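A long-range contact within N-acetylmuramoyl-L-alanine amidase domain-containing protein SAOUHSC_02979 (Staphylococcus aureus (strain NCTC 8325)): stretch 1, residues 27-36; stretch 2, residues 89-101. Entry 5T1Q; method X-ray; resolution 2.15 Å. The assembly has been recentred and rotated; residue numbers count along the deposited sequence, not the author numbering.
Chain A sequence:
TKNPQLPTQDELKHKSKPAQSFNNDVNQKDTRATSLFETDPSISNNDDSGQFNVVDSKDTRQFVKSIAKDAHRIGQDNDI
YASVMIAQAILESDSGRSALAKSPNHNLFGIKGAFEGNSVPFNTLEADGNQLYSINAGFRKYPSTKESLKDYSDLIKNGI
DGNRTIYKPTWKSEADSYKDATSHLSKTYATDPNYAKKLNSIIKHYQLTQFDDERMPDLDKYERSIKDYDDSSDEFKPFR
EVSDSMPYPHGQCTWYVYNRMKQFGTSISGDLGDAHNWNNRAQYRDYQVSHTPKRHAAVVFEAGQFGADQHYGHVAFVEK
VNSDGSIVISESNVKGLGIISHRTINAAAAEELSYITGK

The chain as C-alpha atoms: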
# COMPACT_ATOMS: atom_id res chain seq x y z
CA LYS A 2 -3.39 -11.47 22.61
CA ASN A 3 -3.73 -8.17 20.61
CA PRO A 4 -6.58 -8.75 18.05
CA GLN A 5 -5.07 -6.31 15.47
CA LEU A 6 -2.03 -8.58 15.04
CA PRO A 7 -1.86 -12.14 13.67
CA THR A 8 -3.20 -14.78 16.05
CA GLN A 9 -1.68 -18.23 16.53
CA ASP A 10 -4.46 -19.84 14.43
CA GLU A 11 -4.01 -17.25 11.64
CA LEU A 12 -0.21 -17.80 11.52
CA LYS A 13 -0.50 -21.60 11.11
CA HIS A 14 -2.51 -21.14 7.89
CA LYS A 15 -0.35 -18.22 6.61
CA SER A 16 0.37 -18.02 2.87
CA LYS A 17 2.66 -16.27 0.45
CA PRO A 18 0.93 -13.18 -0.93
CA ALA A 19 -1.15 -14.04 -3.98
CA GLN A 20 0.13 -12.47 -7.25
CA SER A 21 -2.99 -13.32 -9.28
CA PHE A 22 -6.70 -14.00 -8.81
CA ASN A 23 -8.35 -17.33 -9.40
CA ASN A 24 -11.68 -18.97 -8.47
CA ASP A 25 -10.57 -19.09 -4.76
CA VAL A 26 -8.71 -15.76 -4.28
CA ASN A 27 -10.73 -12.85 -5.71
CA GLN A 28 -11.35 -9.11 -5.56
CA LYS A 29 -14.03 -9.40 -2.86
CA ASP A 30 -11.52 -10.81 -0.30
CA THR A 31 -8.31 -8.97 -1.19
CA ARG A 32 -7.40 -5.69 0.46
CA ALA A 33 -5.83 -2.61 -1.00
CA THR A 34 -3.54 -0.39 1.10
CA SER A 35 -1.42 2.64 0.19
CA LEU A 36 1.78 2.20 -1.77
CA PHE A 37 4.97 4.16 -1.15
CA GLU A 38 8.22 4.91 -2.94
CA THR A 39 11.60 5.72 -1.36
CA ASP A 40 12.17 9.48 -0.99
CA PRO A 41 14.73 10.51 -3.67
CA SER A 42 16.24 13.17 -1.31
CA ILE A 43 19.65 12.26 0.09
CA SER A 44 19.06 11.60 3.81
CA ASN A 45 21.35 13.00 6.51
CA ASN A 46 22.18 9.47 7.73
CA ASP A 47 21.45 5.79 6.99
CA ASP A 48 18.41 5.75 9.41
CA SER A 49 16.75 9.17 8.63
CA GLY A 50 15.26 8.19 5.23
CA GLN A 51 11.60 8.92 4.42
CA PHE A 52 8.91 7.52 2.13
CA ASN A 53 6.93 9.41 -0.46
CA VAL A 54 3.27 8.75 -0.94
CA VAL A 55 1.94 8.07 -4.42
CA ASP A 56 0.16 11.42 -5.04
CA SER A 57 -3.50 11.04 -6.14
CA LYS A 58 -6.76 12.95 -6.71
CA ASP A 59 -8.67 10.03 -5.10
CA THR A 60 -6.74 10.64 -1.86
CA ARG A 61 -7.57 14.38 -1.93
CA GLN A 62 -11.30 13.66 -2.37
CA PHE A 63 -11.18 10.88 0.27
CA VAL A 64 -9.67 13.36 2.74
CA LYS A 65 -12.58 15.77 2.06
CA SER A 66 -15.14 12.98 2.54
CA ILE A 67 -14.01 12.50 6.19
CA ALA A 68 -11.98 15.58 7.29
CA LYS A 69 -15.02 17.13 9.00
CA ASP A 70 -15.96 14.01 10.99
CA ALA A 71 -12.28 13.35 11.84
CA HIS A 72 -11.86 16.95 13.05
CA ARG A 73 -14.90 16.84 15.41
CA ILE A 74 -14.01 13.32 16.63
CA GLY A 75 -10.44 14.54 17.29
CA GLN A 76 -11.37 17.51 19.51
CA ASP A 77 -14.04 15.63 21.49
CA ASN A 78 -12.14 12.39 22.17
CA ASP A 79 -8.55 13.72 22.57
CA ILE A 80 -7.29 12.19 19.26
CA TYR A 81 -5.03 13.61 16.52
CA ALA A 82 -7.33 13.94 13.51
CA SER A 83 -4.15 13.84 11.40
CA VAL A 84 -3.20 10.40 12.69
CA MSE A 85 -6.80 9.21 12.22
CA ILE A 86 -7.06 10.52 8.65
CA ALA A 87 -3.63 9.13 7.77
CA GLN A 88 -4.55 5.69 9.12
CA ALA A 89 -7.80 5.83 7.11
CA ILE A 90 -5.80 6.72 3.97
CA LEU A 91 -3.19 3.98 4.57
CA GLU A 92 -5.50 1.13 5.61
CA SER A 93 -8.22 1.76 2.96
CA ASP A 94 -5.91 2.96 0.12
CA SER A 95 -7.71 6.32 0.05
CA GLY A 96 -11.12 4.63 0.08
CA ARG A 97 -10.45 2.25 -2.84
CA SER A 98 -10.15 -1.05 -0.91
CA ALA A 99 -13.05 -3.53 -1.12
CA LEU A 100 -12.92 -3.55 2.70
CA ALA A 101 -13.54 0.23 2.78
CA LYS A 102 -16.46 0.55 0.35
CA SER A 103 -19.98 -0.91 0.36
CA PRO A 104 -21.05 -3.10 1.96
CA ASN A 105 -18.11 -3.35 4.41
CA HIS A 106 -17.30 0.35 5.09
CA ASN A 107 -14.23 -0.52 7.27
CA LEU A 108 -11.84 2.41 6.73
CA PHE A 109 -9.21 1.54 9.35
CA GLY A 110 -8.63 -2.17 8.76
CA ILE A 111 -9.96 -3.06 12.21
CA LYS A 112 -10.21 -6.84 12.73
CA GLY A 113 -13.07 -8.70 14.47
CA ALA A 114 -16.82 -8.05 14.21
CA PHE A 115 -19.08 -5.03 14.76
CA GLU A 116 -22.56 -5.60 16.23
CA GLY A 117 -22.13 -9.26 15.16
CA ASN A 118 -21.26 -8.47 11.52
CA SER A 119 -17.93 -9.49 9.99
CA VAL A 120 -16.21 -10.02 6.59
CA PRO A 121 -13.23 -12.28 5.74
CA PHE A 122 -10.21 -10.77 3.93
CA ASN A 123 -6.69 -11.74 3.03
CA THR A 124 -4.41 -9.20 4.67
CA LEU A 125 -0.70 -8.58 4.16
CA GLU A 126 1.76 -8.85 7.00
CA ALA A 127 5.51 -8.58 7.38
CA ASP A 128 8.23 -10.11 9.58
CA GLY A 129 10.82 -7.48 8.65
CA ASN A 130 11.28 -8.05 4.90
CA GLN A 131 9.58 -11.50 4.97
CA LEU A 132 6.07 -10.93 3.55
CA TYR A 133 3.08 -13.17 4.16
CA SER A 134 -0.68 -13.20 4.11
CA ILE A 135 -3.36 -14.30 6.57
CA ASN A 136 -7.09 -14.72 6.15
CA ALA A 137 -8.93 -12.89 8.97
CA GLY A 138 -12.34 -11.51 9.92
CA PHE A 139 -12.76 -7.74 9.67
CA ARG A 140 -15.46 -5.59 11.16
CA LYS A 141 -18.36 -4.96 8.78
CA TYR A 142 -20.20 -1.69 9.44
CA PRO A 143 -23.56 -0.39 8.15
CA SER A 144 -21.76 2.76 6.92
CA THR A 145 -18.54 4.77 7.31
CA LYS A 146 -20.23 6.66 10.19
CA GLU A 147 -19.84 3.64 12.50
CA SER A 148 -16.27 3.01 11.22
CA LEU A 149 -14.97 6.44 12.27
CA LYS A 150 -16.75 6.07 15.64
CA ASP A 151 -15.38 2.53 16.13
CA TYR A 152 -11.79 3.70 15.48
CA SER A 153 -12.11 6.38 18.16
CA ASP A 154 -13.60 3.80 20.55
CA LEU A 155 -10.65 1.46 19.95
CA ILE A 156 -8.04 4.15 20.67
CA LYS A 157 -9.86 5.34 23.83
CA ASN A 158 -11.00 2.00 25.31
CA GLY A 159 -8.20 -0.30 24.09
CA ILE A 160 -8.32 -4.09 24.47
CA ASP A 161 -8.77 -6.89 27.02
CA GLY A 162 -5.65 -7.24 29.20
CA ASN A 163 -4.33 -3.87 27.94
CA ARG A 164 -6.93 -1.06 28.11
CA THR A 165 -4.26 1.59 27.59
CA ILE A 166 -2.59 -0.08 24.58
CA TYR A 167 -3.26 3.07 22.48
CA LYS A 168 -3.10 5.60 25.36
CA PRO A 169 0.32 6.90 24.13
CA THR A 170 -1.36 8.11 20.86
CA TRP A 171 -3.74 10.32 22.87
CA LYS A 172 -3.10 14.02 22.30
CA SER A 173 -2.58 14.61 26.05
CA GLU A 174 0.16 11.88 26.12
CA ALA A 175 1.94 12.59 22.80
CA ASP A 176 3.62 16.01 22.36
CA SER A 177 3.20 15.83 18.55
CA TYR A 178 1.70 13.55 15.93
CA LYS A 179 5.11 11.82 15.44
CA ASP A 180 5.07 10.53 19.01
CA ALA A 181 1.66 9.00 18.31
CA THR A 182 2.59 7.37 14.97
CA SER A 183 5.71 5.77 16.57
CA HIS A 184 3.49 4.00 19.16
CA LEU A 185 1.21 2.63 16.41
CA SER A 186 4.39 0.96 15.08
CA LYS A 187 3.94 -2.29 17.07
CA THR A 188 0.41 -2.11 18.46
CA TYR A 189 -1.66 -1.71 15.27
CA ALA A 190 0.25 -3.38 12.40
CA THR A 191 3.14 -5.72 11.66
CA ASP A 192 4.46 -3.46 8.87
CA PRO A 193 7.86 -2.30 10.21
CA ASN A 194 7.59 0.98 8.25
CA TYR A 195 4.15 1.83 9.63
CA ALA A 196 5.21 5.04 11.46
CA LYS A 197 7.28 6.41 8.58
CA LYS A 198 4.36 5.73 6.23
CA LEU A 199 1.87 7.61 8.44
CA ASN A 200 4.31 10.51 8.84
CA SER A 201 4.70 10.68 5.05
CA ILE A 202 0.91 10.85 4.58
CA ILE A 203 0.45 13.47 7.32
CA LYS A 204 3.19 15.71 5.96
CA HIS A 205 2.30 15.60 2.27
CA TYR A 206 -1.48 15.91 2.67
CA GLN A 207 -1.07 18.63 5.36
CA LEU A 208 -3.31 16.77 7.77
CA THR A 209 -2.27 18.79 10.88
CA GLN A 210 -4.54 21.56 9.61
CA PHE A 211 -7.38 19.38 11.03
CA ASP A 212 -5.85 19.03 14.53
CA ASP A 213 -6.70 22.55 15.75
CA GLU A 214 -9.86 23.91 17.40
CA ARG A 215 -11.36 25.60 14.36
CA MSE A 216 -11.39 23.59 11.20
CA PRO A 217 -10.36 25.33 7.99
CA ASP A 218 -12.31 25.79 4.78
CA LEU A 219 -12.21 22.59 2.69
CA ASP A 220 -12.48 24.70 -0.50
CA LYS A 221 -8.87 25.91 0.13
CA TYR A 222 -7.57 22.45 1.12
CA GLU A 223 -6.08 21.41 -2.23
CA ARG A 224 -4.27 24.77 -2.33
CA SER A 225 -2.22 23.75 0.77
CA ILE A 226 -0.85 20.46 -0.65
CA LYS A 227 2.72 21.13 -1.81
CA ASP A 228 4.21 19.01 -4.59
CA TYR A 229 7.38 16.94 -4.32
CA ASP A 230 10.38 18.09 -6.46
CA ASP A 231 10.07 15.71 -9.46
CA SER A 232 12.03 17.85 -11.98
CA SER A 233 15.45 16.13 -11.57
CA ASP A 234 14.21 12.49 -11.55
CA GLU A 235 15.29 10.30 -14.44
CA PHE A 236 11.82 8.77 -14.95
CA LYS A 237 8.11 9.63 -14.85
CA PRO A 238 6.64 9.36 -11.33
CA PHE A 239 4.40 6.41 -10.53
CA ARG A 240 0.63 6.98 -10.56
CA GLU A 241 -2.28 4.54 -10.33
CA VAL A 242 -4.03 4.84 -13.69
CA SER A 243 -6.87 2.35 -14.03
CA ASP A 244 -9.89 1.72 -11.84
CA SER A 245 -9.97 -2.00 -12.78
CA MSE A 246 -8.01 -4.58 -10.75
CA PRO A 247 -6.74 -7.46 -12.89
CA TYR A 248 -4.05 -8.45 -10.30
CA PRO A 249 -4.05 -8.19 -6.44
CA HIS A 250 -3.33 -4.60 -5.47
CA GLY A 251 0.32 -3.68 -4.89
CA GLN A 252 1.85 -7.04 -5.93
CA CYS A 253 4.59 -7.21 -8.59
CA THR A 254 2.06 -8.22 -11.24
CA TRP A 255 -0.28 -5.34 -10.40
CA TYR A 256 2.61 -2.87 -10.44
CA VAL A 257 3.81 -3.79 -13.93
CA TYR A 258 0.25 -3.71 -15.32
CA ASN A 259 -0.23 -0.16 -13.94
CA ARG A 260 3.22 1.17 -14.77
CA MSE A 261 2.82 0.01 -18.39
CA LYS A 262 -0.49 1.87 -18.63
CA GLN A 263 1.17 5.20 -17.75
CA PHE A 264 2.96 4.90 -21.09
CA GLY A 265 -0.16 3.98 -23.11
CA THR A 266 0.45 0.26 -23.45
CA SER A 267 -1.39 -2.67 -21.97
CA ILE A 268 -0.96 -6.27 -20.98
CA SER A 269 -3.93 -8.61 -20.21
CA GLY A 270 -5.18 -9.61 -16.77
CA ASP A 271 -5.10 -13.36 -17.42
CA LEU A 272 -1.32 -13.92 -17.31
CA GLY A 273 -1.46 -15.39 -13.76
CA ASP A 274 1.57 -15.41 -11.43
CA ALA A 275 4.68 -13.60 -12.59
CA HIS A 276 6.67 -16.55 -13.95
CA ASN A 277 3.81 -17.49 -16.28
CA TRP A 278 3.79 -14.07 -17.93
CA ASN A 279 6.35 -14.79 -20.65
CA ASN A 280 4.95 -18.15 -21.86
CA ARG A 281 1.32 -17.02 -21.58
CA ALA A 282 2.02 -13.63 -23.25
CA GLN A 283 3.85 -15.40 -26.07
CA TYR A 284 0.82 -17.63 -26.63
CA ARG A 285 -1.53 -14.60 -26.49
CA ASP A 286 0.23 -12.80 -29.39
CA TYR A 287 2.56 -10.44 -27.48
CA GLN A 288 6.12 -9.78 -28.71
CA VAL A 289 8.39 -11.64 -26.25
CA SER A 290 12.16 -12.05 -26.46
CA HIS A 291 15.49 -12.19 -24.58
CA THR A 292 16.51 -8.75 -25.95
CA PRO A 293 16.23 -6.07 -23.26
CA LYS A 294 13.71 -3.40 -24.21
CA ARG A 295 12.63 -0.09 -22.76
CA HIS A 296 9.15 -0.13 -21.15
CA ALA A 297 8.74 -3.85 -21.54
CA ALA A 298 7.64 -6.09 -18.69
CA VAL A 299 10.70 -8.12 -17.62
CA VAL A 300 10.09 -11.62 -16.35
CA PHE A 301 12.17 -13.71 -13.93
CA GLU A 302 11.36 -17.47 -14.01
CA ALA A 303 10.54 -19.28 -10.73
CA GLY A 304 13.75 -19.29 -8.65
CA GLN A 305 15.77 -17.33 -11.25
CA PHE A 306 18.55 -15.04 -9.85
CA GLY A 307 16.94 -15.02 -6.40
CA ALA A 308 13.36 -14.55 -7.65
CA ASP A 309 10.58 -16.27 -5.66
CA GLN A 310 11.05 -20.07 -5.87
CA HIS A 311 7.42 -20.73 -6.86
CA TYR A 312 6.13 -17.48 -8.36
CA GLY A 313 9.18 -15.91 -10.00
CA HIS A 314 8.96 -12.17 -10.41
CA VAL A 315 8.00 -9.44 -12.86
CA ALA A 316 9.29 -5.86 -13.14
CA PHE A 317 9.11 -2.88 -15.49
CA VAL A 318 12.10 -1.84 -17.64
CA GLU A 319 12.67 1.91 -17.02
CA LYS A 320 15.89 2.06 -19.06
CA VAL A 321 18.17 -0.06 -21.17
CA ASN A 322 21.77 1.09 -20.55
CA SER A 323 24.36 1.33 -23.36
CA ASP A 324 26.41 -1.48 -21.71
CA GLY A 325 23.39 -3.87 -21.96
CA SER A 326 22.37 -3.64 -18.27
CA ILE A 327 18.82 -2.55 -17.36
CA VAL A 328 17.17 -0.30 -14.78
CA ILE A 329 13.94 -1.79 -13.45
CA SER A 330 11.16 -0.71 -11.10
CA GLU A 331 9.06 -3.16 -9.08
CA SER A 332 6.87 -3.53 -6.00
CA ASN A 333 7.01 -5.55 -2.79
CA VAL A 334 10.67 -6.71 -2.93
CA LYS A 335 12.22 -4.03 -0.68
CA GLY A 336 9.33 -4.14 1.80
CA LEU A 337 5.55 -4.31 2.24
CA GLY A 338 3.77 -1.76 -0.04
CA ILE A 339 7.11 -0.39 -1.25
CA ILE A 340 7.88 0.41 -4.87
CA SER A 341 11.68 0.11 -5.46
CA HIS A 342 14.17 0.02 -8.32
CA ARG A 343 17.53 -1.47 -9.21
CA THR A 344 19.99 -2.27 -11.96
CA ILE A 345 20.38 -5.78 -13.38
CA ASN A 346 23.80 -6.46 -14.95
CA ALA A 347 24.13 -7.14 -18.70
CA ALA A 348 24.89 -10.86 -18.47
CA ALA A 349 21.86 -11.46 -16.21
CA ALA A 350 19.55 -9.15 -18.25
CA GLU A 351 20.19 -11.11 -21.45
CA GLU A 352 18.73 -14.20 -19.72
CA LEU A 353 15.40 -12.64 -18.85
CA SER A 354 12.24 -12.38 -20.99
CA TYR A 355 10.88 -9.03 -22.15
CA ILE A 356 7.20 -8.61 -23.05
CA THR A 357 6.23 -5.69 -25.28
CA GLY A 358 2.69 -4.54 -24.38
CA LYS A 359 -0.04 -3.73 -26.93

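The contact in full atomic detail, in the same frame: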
# COMPACT_ATOMS: atom_id res chain seq x y z
N ASN A 27 -10.09 -13.82 -4.83
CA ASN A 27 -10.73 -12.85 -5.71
C ASN A 27 -10.74 -11.43 -5.16
O ASN A 27 -10.26 -11.17 -4.07
CB ASN A 27 -12.16 -13.34 -6.06
CG ASN A 27 -12.97 -13.76 -4.83
OD1 ASN A 27 -12.58 -13.53 -3.68
ND2 ASN A 27 -14.12 -14.40 -5.08
N GLN A 28 -11.29 -10.51 -5.94
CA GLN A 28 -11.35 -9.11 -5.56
C GLN A 28 -12.16 -8.82 -4.30
O GLN A 28 -11.85 -7.87 -3.59
CB GLN A 28 -11.92 -8.27 -6.71
CG GLN A 28 -11.07 -8.32 -7.96
CD GLN A 28 -11.57 -7.40 -9.04
OE1 GLN A 28 -12.52 -6.63 -8.84
NE2 GLN A 28 -10.93 -7.46 -10.20
N LYS A 29 -13.18 -9.63 -4.02
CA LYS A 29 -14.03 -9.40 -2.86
C LYS A 29 -13.34 -9.71 -1.53
O LYS A 29 -13.84 -9.30 -0.49
CB LYS A 29 -15.35 -10.19 -2.93
CG LYS A 29 -15.23 -11.68 -2.64
CD LYS A 29 -16.58 -12.35 -2.44
CE LYS A 29 -16.41 -13.79 -1.99
NZ LYS A 29 -17.70 -14.44 -1.63
N ASP A 30 -12.24 -10.47 -1.55
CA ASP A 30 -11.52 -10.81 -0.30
C ASP A 30 -10.04 -10.42 -0.32
O ASP A 30 -9.23 -11.00 0.42
CB ASP A 30 -11.72 -12.29 0.07
CG ASP A 30 -11.06 -13.25 -0.91
OD1 ASP A 30 -10.19 -12.83 -1.71
OD2 ASP A 30 -11.43 -14.45 -0.87
N THR A 31 -9.68 -9.44 -1.14
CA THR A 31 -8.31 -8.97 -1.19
C THR A 31 -8.32 -7.48 -0.91
O THR A 31 -9.06 -6.71 -1.53
CB THR A 31 -7.61 -9.30 -2.52
OG1 THR A 31 -8.34 -8.71 -3.62
CG2 THR A 31 -7.52 -10.81 -2.70
N ARG A 32 -7.50 -7.09 0.06
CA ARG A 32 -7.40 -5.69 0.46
C ARG A 32 -6.54 -4.87 -0.49
O ARG A 32 -5.81 -5.40 -1.34
CB ARG A 32 -6.77 -5.58 1.85
CG ARG A 32 -7.57 -6.17 3.00
CD ARG A 32 -6.91 -5.87 4.34
NE ARG A 32 -6.86 -4.43 4.65
CZ ARG A 32 -6.25 -3.88 5.70
NH1 ARG A 32 -6.29 -2.56 5.86
NH2 ARG A 32 -5.61 -4.63 6.60
N ALA A 33 -6.66 -3.56 -0.33
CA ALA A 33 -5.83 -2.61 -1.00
C ALA A 33 -5.40 -1.64 0.09
O ALA A 33 -6.22 -1.24 0.92
CB ALA A 33 -6.60 -1.90 -2.10
N THR A 34 -4.11 -1.35 0.15
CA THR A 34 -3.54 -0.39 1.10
C THR A 34 -2.60 0.52 0.33
O THR A 34 -2.20 0.20 -0.78
CB THR A 34 -2.80 -1.08 2.26
OG1 THR A 34 -1.92 -2.08 1.75
CG2 THR A 34 -3.78 -1.77 3.21
N SER A 35 -2.26 1.66 0.90
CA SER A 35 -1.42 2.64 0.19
C SER A 35 -0.04 2.11 -0.16
O SER A 35 0.54 1.35 0.60
CB SER A 35 -1.25 3.90 1.03
OG SER A 35 -2.50 4.45 1.37
N LEU A 36 0.46 2.54 -1.31
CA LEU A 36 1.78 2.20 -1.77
C LEU A 36 2.68 3.42 -1.58
O LEU A 36 2.21 4.56 -1.59
CB LEU A 36 1.74 1.79 -3.23
CG LEU A 36 0.89 0.53 -3.46
CD1 LEU A 36 0.62 0.37 -4.93
CD2 LEU A 36 1.57 -0.71 -2.88
N ALA A 89 -6.71 6.11 8.05
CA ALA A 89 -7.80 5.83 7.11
C ALA A 89 -7.25 5.73 5.69
O ALA A 89 -7.55 4.77 4.97
CB ALA A 89 -8.89 6.89 7.19
N ILE A 90 -6.44 6.72 5.30
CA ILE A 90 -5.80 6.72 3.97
C ILE A 90 -4.96 5.46 3.73
O ILE A 90 -5.09 4.81 2.69
CB ILE A 90 -4.90 7.97 3.78
CG1 ILE A 90 -5.76 9.23 3.63
CG2 ILE A 90 -4.00 7.83 2.55
CD1 ILE A 90 -4.97 10.53 3.75
N LEU A 91 -4.11 5.12 4.69
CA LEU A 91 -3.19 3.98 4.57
C LEU A 91 -3.91 2.63 4.50
O LEU A 91 -3.69 1.85 3.56
CB LEU A 91 -2.19 4.00 5.73
CG LEU A 91 -1.04 2.99 5.75
CD1 LEU A 91 -0.00 3.43 6.77
CD2 LEU A 91 -1.49 1.57 6.05
N GLU A 92 -4.78 2.39 5.47
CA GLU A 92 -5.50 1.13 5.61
C GLU A 92 -6.57 0.87 4.55
O GLU A 92 -6.87 -0.28 4.27
CB GLU A 92 -6.15 1.04 7.01
CG GLU A 92 -5.16 1.09 8.17
CD GLU A 92 -4.31 -0.16 8.33
OE1 GLU A 92 -4.69 -1.25 7.84
OE2 GLU A 92 -3.24 -0.06 8.98
N SER A 93 -7.17 1.92 3.99
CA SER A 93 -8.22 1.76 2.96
C SER A 93 -7.75 2.10 1.54
O SER A 93 -8.55 2.02 0.60
CB SER A 93 -9.38 2.70 3.26
OG SER A 93 -9.01 4.05 3.04
N ASP A 94 -6.49 2.50 1.40
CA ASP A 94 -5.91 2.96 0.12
C ASP A 94 -6.75 4.11 -0.43
O ASP A 94 -7.24 4.07 -1.55
CB ASP A 94 -5.77 1.84 -0.92
CG ASP A 94 -5.09 2.33 -2.22
OD1 ASP A 94 -4.31 3.31 -2.16
OD2 ASP A 94 -5.37 1.77 -3.30
N SER A 95 -6.93 5.13 0.40
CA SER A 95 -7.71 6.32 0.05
C SER A 95 -9.13 5.98 -0.39
O SER A 95 -9.65 6.56 -1.33
CB SER A 95 -6.98 7.11 -1.03
OG SER A 95 -5.64 7.38 -0.60
N GLY A 96 -9.74 5.03 0.32
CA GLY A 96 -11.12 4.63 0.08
C GLY A 96 -11.36 3.60 -1.01
O GLY A 96 -12.50 3.16 -1.18
N ARG A 97 -10.31 3.18 -1.71
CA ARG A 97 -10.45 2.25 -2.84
C ARG A 97 -10.55 0.76 -2.49
O ARG A 97 -11.04 -0.02 -3.29
CB ARG A 97 -9.32 2.49 -3.85
CG ARG A 97 -9.42 3.89 -4.45
CD ARG A 97 -8.27 4.29 -5.37
NE ARG A 97 -6.99 4.36 -4.66
CZ ARG A 97 -5.88 4.93 -5.14
NH1 ARG A 97 -5.88 5.57 -6.31
NH2 ARG A 97 -4.77 4.92 -4.41
N SER A 98 -10.10 0.36 -1.31
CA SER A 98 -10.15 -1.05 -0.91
C SER A 98 -11.58 -1.60 -0.84
O SER A 98 -12.51 -0.90 -0.45
CB SER A 98 -9.50 -1.24 0.44
OG SER A 98 -9.51 -2.60 0.85
N ALA A 99 -11.75 -2.87 -1.19
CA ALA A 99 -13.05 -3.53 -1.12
C ALA A 99 -13.56 -3.59 0.32
O ALA A 99 -14.76 -3.65 0.57
CB ALA A 99 -12.99 -4.92 -1.73
N LEU A 100 -12.61 -3.56 1.27
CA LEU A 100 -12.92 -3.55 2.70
C LEU A 100 -13.48 -2.20 3.15
O LEU A 100 -14.21 -2.12 4.13
CB LEU A 100 -11.64 -3.86 3.50
CG LEU A 100 -11.71 -3.84 5.03
CD1 LEU A 100 -12.76 -4.80 5.56
CD2 LEU A 100 -10.34 -4.17 5.61
N ALA A 101 -13.10 -1.13 2.43
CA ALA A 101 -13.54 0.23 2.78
C ALA A 101 -14.81 0.71 2.11
O ALA A 101 -15.40 1.67 2.58
CB ALA A 101 -12.43 1.21 2.47
O HOH W 1 -9.68 -4.10 -2.50
O HOH W 2 -7.98 -2.30 2.95
O HOH W 3 -3.06 -3.34 7.32
O HOH W 4 -5.41 -3.62 9.32
O HOH W 5 -3.64 5.63 -0.71
O HOH W 6 -1.74 3.29 -3.44

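Where a helix runs out, its last carbonyls lose the amide partners that the next turn would have supplied, and a passing segment of chain can take their place. The contact between residues 27-36 and 89-101 is a compact example. The first stretch has no regular secondary structure, yet it passes the end of the helix, its CA atoms coming nearest at Thr34-Asp94 and Ala33-Ser98. Ser35 N donates to Leu91 O at 3.0 Å, a nearly linear bond, with an N-H...O angle of 161°. Ser35 OG lies 2.9 Å from Ile90 O, a carbonyl that already accepts from Ser95 N (3.0 Å from N to O).

Glu92 is served twice by one nitrogen. Arg32 NH1 donates to Glu92 O at 2.8 Å and to Glu92 OE1 at 2.9 Å, the second bond being part of a salt bridge. The CA-to-CB bond of Arg32 points sideways, but the end of its side chain comes nearer, so that Glu92 O lies near the guanidinium plane while Leu100 CD2 covers one face, 3.6 Å from Arg32 NE. That NE donates instead to water 2, 2.9 Å away, which also lies 2.7 Å from Glu92 O and 2.6 Å from Ser98 OG.

Ser98 OG accepts hydrogen bonds from two backbone amides, Ala33 N at 3.2 Å and Leu100 N at 3.3 Å, thereby joining Ala33 to the start of the segment 98-101, where Ala101 N also donates to Ser98 O. Water completes the next pair: water 1 donates to Thr31 O (2.9 Å to its oxygen) and accepts from Ala99 N (2.7 Å).

Asp94, with positive phi, opens a type I' turn to Arg97. Its OD1 accepts from Arg97 NH2 at 2.8 Å in a salt bridge and accepts hydrogen bonds from waters 5 and 6; water 6 in turn accepts from Leu36 N, 3.2 Å from its oxygen.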